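Local coordinates for pyrrolidone-carboxylate peptidase (Pyrococcus furiosus, PDB 1X10), which removes N-terminal pyroglutamyl (5-oxoprolyl) groups from polypeptides as a thiol protease, generally where the next residue is not proline, at residues Y140-V145 with S162-V167. The protein carries 3 engineered substitutions. Residues are numbered along the deposited sequence; the frame is centred on the assembly and turned at random.
Sequences YLSNYV and SGFIHV. Engineered in segment 140-145: Ser142 (natural residue Cys).
The imidazole of His166 meets Ser142 at its edge and has the ring of Phe164 on one face. Phe164 CE1 sits over the middle of the imidazole, 3.4 Å above its plane. At the edge, Ser142 OG donates a hydrogen bond of 2.9 Å to His166 NE2. The bond is not flat: OG is tilted 28° out of the ring plane. Val145 comes to the edge of the Phe164 ring near its plane, with CG2 3.6 Å from CE2. Ser142 reaches the same ring obliquely, its OG 3.3 Å from Phe164 CZ. The carbonyl O of Ser142 lies 3.5 Å from Phe164 CE2.

Ser142 is engineered and replaces the natural cysteine of the active site. With His166 and Glu79 it marks the place of the Cys-His-Glu catalytic triad of peptidase family C15. Glu79 OE1 is hydrogen-bonded to His166 ND1, so the imidazole is held at both nitrogens. Ser142 lies in the first turn of helix 141-156, two residues after Tyr140 at the N-cap. His166 is on strand 161-167, which runs between strands 63-69 and 76-83 of the central mixed sheet. The axes of 141-145 and 162-167 pass 9.2 Å apart at their closest and run nearly antiparallel (164°).

The OG of Ser142 is turned beside its own backbone N, opposite the carbonyl carbon (chi1 -68°), which aims it at NE2. Replacing Phe164 by an alanine would probably leave a gap beside Val145 CG2 and strip the imidazole face of this cover. Phe164 points toward the helix; His166 leaves the strand at an angle to it, and its ring end comes nearer.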
loop_
_atom_site.group_PDB
_atom_site.type_symbol
_atom_site.label_atom_id
_atom_site.label_comp_id
_atom_site.label_asym_id
_atom_site.label_seq_id
_atom_site.Cartn_x
_atom_site.Cartn_y
_atom_site.Cartn_z
ATOM N N TYR A 140 9.353 3.437 18.973
ATOM C CA TYR A 140 8.308 3.715 19.946
ATOM C C TYR A 140 8.475 2.734 21.114
ATOM O O TYR A 140 9.594 2.361 21.448
ATOM C CB TYR A 140 6.943 3.569 19.261
ATOM C CG TYR A 140 5.733 4.068 20.033
ATOM C CD1 TYR A 140 5.694 5.356 20.569
ATOM C CD2 TYR A 140 4.597 3.264 20.168
ATOM C CE1 TYR A 140 4.551 5.836 21.214
ATOM C CE2 TYR A 140 3.447 3.734 20.815
ATOM C CZ TYR A 140 3.433 5.018 21.332
ATOM O OH TYR A 140 2.301 5.482 21.964
ATOM N N LEU A 141 7.384 2.296 21.734
ATOM C CA LEU A 141 7.526 1.394 22.875
ATOM C C LEU A 141 7.960 -0.040 22.595
ATOM O O LEU A 141 8.611 -0.650 23.437
ATOM C CB LEU A 141 6.251 1.411 23.718
ATOM C CG LEU A 141 6.416 2.577 24.703
ATOM C CD1 LEU A 141 5.147 3.354 24.850
ATOM C CD2 LEU A 141 6.921 2.044 26.031
ATOM N N SER A 142 7.620 -0.583 21.431
ATOM C CA SER A 142 8.034 -1.949 21.122
ATOM C C SER A 142 9.558 -2.028 21.092
ATOM O O SER A 142 10.148 -2.901 21.725
ATOM C CB SER A 142 7.462 -2.395 19.777
ATOM O OG SER A 142 6.051 -2.528 19.862
ATOM N N ASN A 143 10.190 -1.110 20.362
ATOM C CA ASN A 143 11.646 -1.079 20.259
ATOM C C ASN A 143 12.278 -0.799 21.622
ATOM O O ASN A 143 13.329 -1.344 21.962
ATOM C CB ASN A 143 12.079 0.003 19.266
ATOM C CG ASN A 143 13.576 0.156 19.194
ATOM O OD1 ASN A 143 14.272 -0.673 18.607
ATOM N ND2 ASN A 143 14.089 1.224 19.806
ATOM N N TYR A 144 11.622 0.066 22.385
ATOM C CA TYR A 144 12.063 0.466 23.719
ATOM C C TYR A 144 12.220 -0.776 24.604
ATOM O O TYR A 144 13.280 -1.005 25.191
ATOM C CB TYR A 144 11.020 1.426 24.302
ATOM C CG TYR A 144 11.280 1.974 25.689
ATOM C CD1 TYR A 144 12.260 2.944 25.917
ATOM C CD2 TYR A 144 10.473 1.591 26.761
ATOM C CE1 TYR A 144 12.417 3.530 27.185
ATOM C CE2 TYR A 144 10.621 2.165 28.020
ATOM C CZ TYR A 144 11.588 3.133 28.224
ATOM O OH TYR A 144 11.688 3.718 29.462
ATOM N N VAL A 145 11.171 -1.589 24.687
ATOM C CA VAL A 145 11.232 -2.796 25.502
ATOM C C VAL A 145 12.181 -3.834 24.897
ATOM O O VAL A 145 12.905 -4.518 25.621
ATOM C CB VAL A 145 9.832 -3.424 25.686
ATOM C CG1 VAL A 145 8.950 -2.491 26.504
ATOM C CG2 VAL A 145 9.202 -3.694 24.337
ATOM N N SER A 162 16.430 -13.296 23.906
ATOM C CA SER A 162 15.453 -12.216 23.974
ATOM C C SER A 162 15.150 -11.717 22.569
ATOM O O SER A 162 16.045 -11.619 21.719
ATOM C CB SER A 162 15.991 -11.062 24.831
ATOM O OG SER A 162 15.065 -9.989 24.886
ATOM N N GLY A 163 13.887 -11.401 22.324
ATOM C CA GLY A 163 13.509 -10.921 21.015
ATOM C C GLY A 163 12.126 -10.319 21.021
ATOM O O GLY A 163 11.440 -10.329 22.049
ATOM N N PHE A 164 11.717 -9.810 19.865
ATOM C CA PHE A 164 10.421 -9.177 19.727
ATOM C C PHE A 164 9.648 -9.666 18.504
ATOM O O PHE A 164 10.217 -9.886 17.431
ATOM C CB PHE A 164 10.604 -7.659 19.644
ATOM C CG PHE A 164 9.368 -6.893 19.972
ATOM C CD1 PHE A 164 8.308 -6.837 19.076
ATOM C CD2 PHE A 164 9.224 -6.294 21.215
ATOM C CE1 PHE A 164 7.121 -6.199 19.418
ATOM C CE2 PHE A 164 8.038 -5.656 21.564
ATOM C CZ PHE A 164 6.989 -5.609 20.668
ATOM N N ILE A 165 8.342 -9.827 18.676
ATOM C CA ILE A 165 7.466 -10.267 17.599
ATOM C C ILE A 165 6.296 -9.304 17.474
ATOM O O ILE A 165 5.623 -9.004 18.458
ATOM C CB ILE A 165 6.907 -11.679 17.874
ATOM C CG1 ILE A 165 8.047 -12.698 17.836
ATOM C CG2 ILE A 165 5.827 -12.031 16.847
ATOM C CD1 ILE A 165 7.609 -14.113 18.185
ATOM N N HIS A 166 6.067 -8.800 16.266
ATOM C CA HIS A 166 4.951 -7.889 16.039
ATOM C C HIS A 166 3.831 -8.640 15.329
ATOM O O HIS A 166 4.090 -9.466 14.450
ATOM C CB HIS A 166 5.388 -6.698 15.174
ATOM C CG HIS A 166 5.832 -5.505 15.963
ATOM N ND1 HIS A 166 7.132 -5.050 15.956
ATOM C CD2 HIS A 166 5.144 -4.662 16.772
ATOM C CE1 HIS A 166 7.228 -3.978 16.723
ATOM N NE2 HIS A 166 6.035 -3.721 17.230
ATOM N N VAL A 167 2.589 -8.352 15.709
ATOM C CA VAL A 167 1.444 -8.992 15.080
ATOM C C VAL A 167 0.580 -7.926 14.416
ATOM O O VAL A 167 0.567 -6.773 14.839
ATOM C CB VAL A 167 0.571 -9.769 16.106
ATOM C CG1 VAL A 167 1.438 -10.766 16.878
ATOM C CG2 VAL A 167 -0.131 -8.799 17.058
#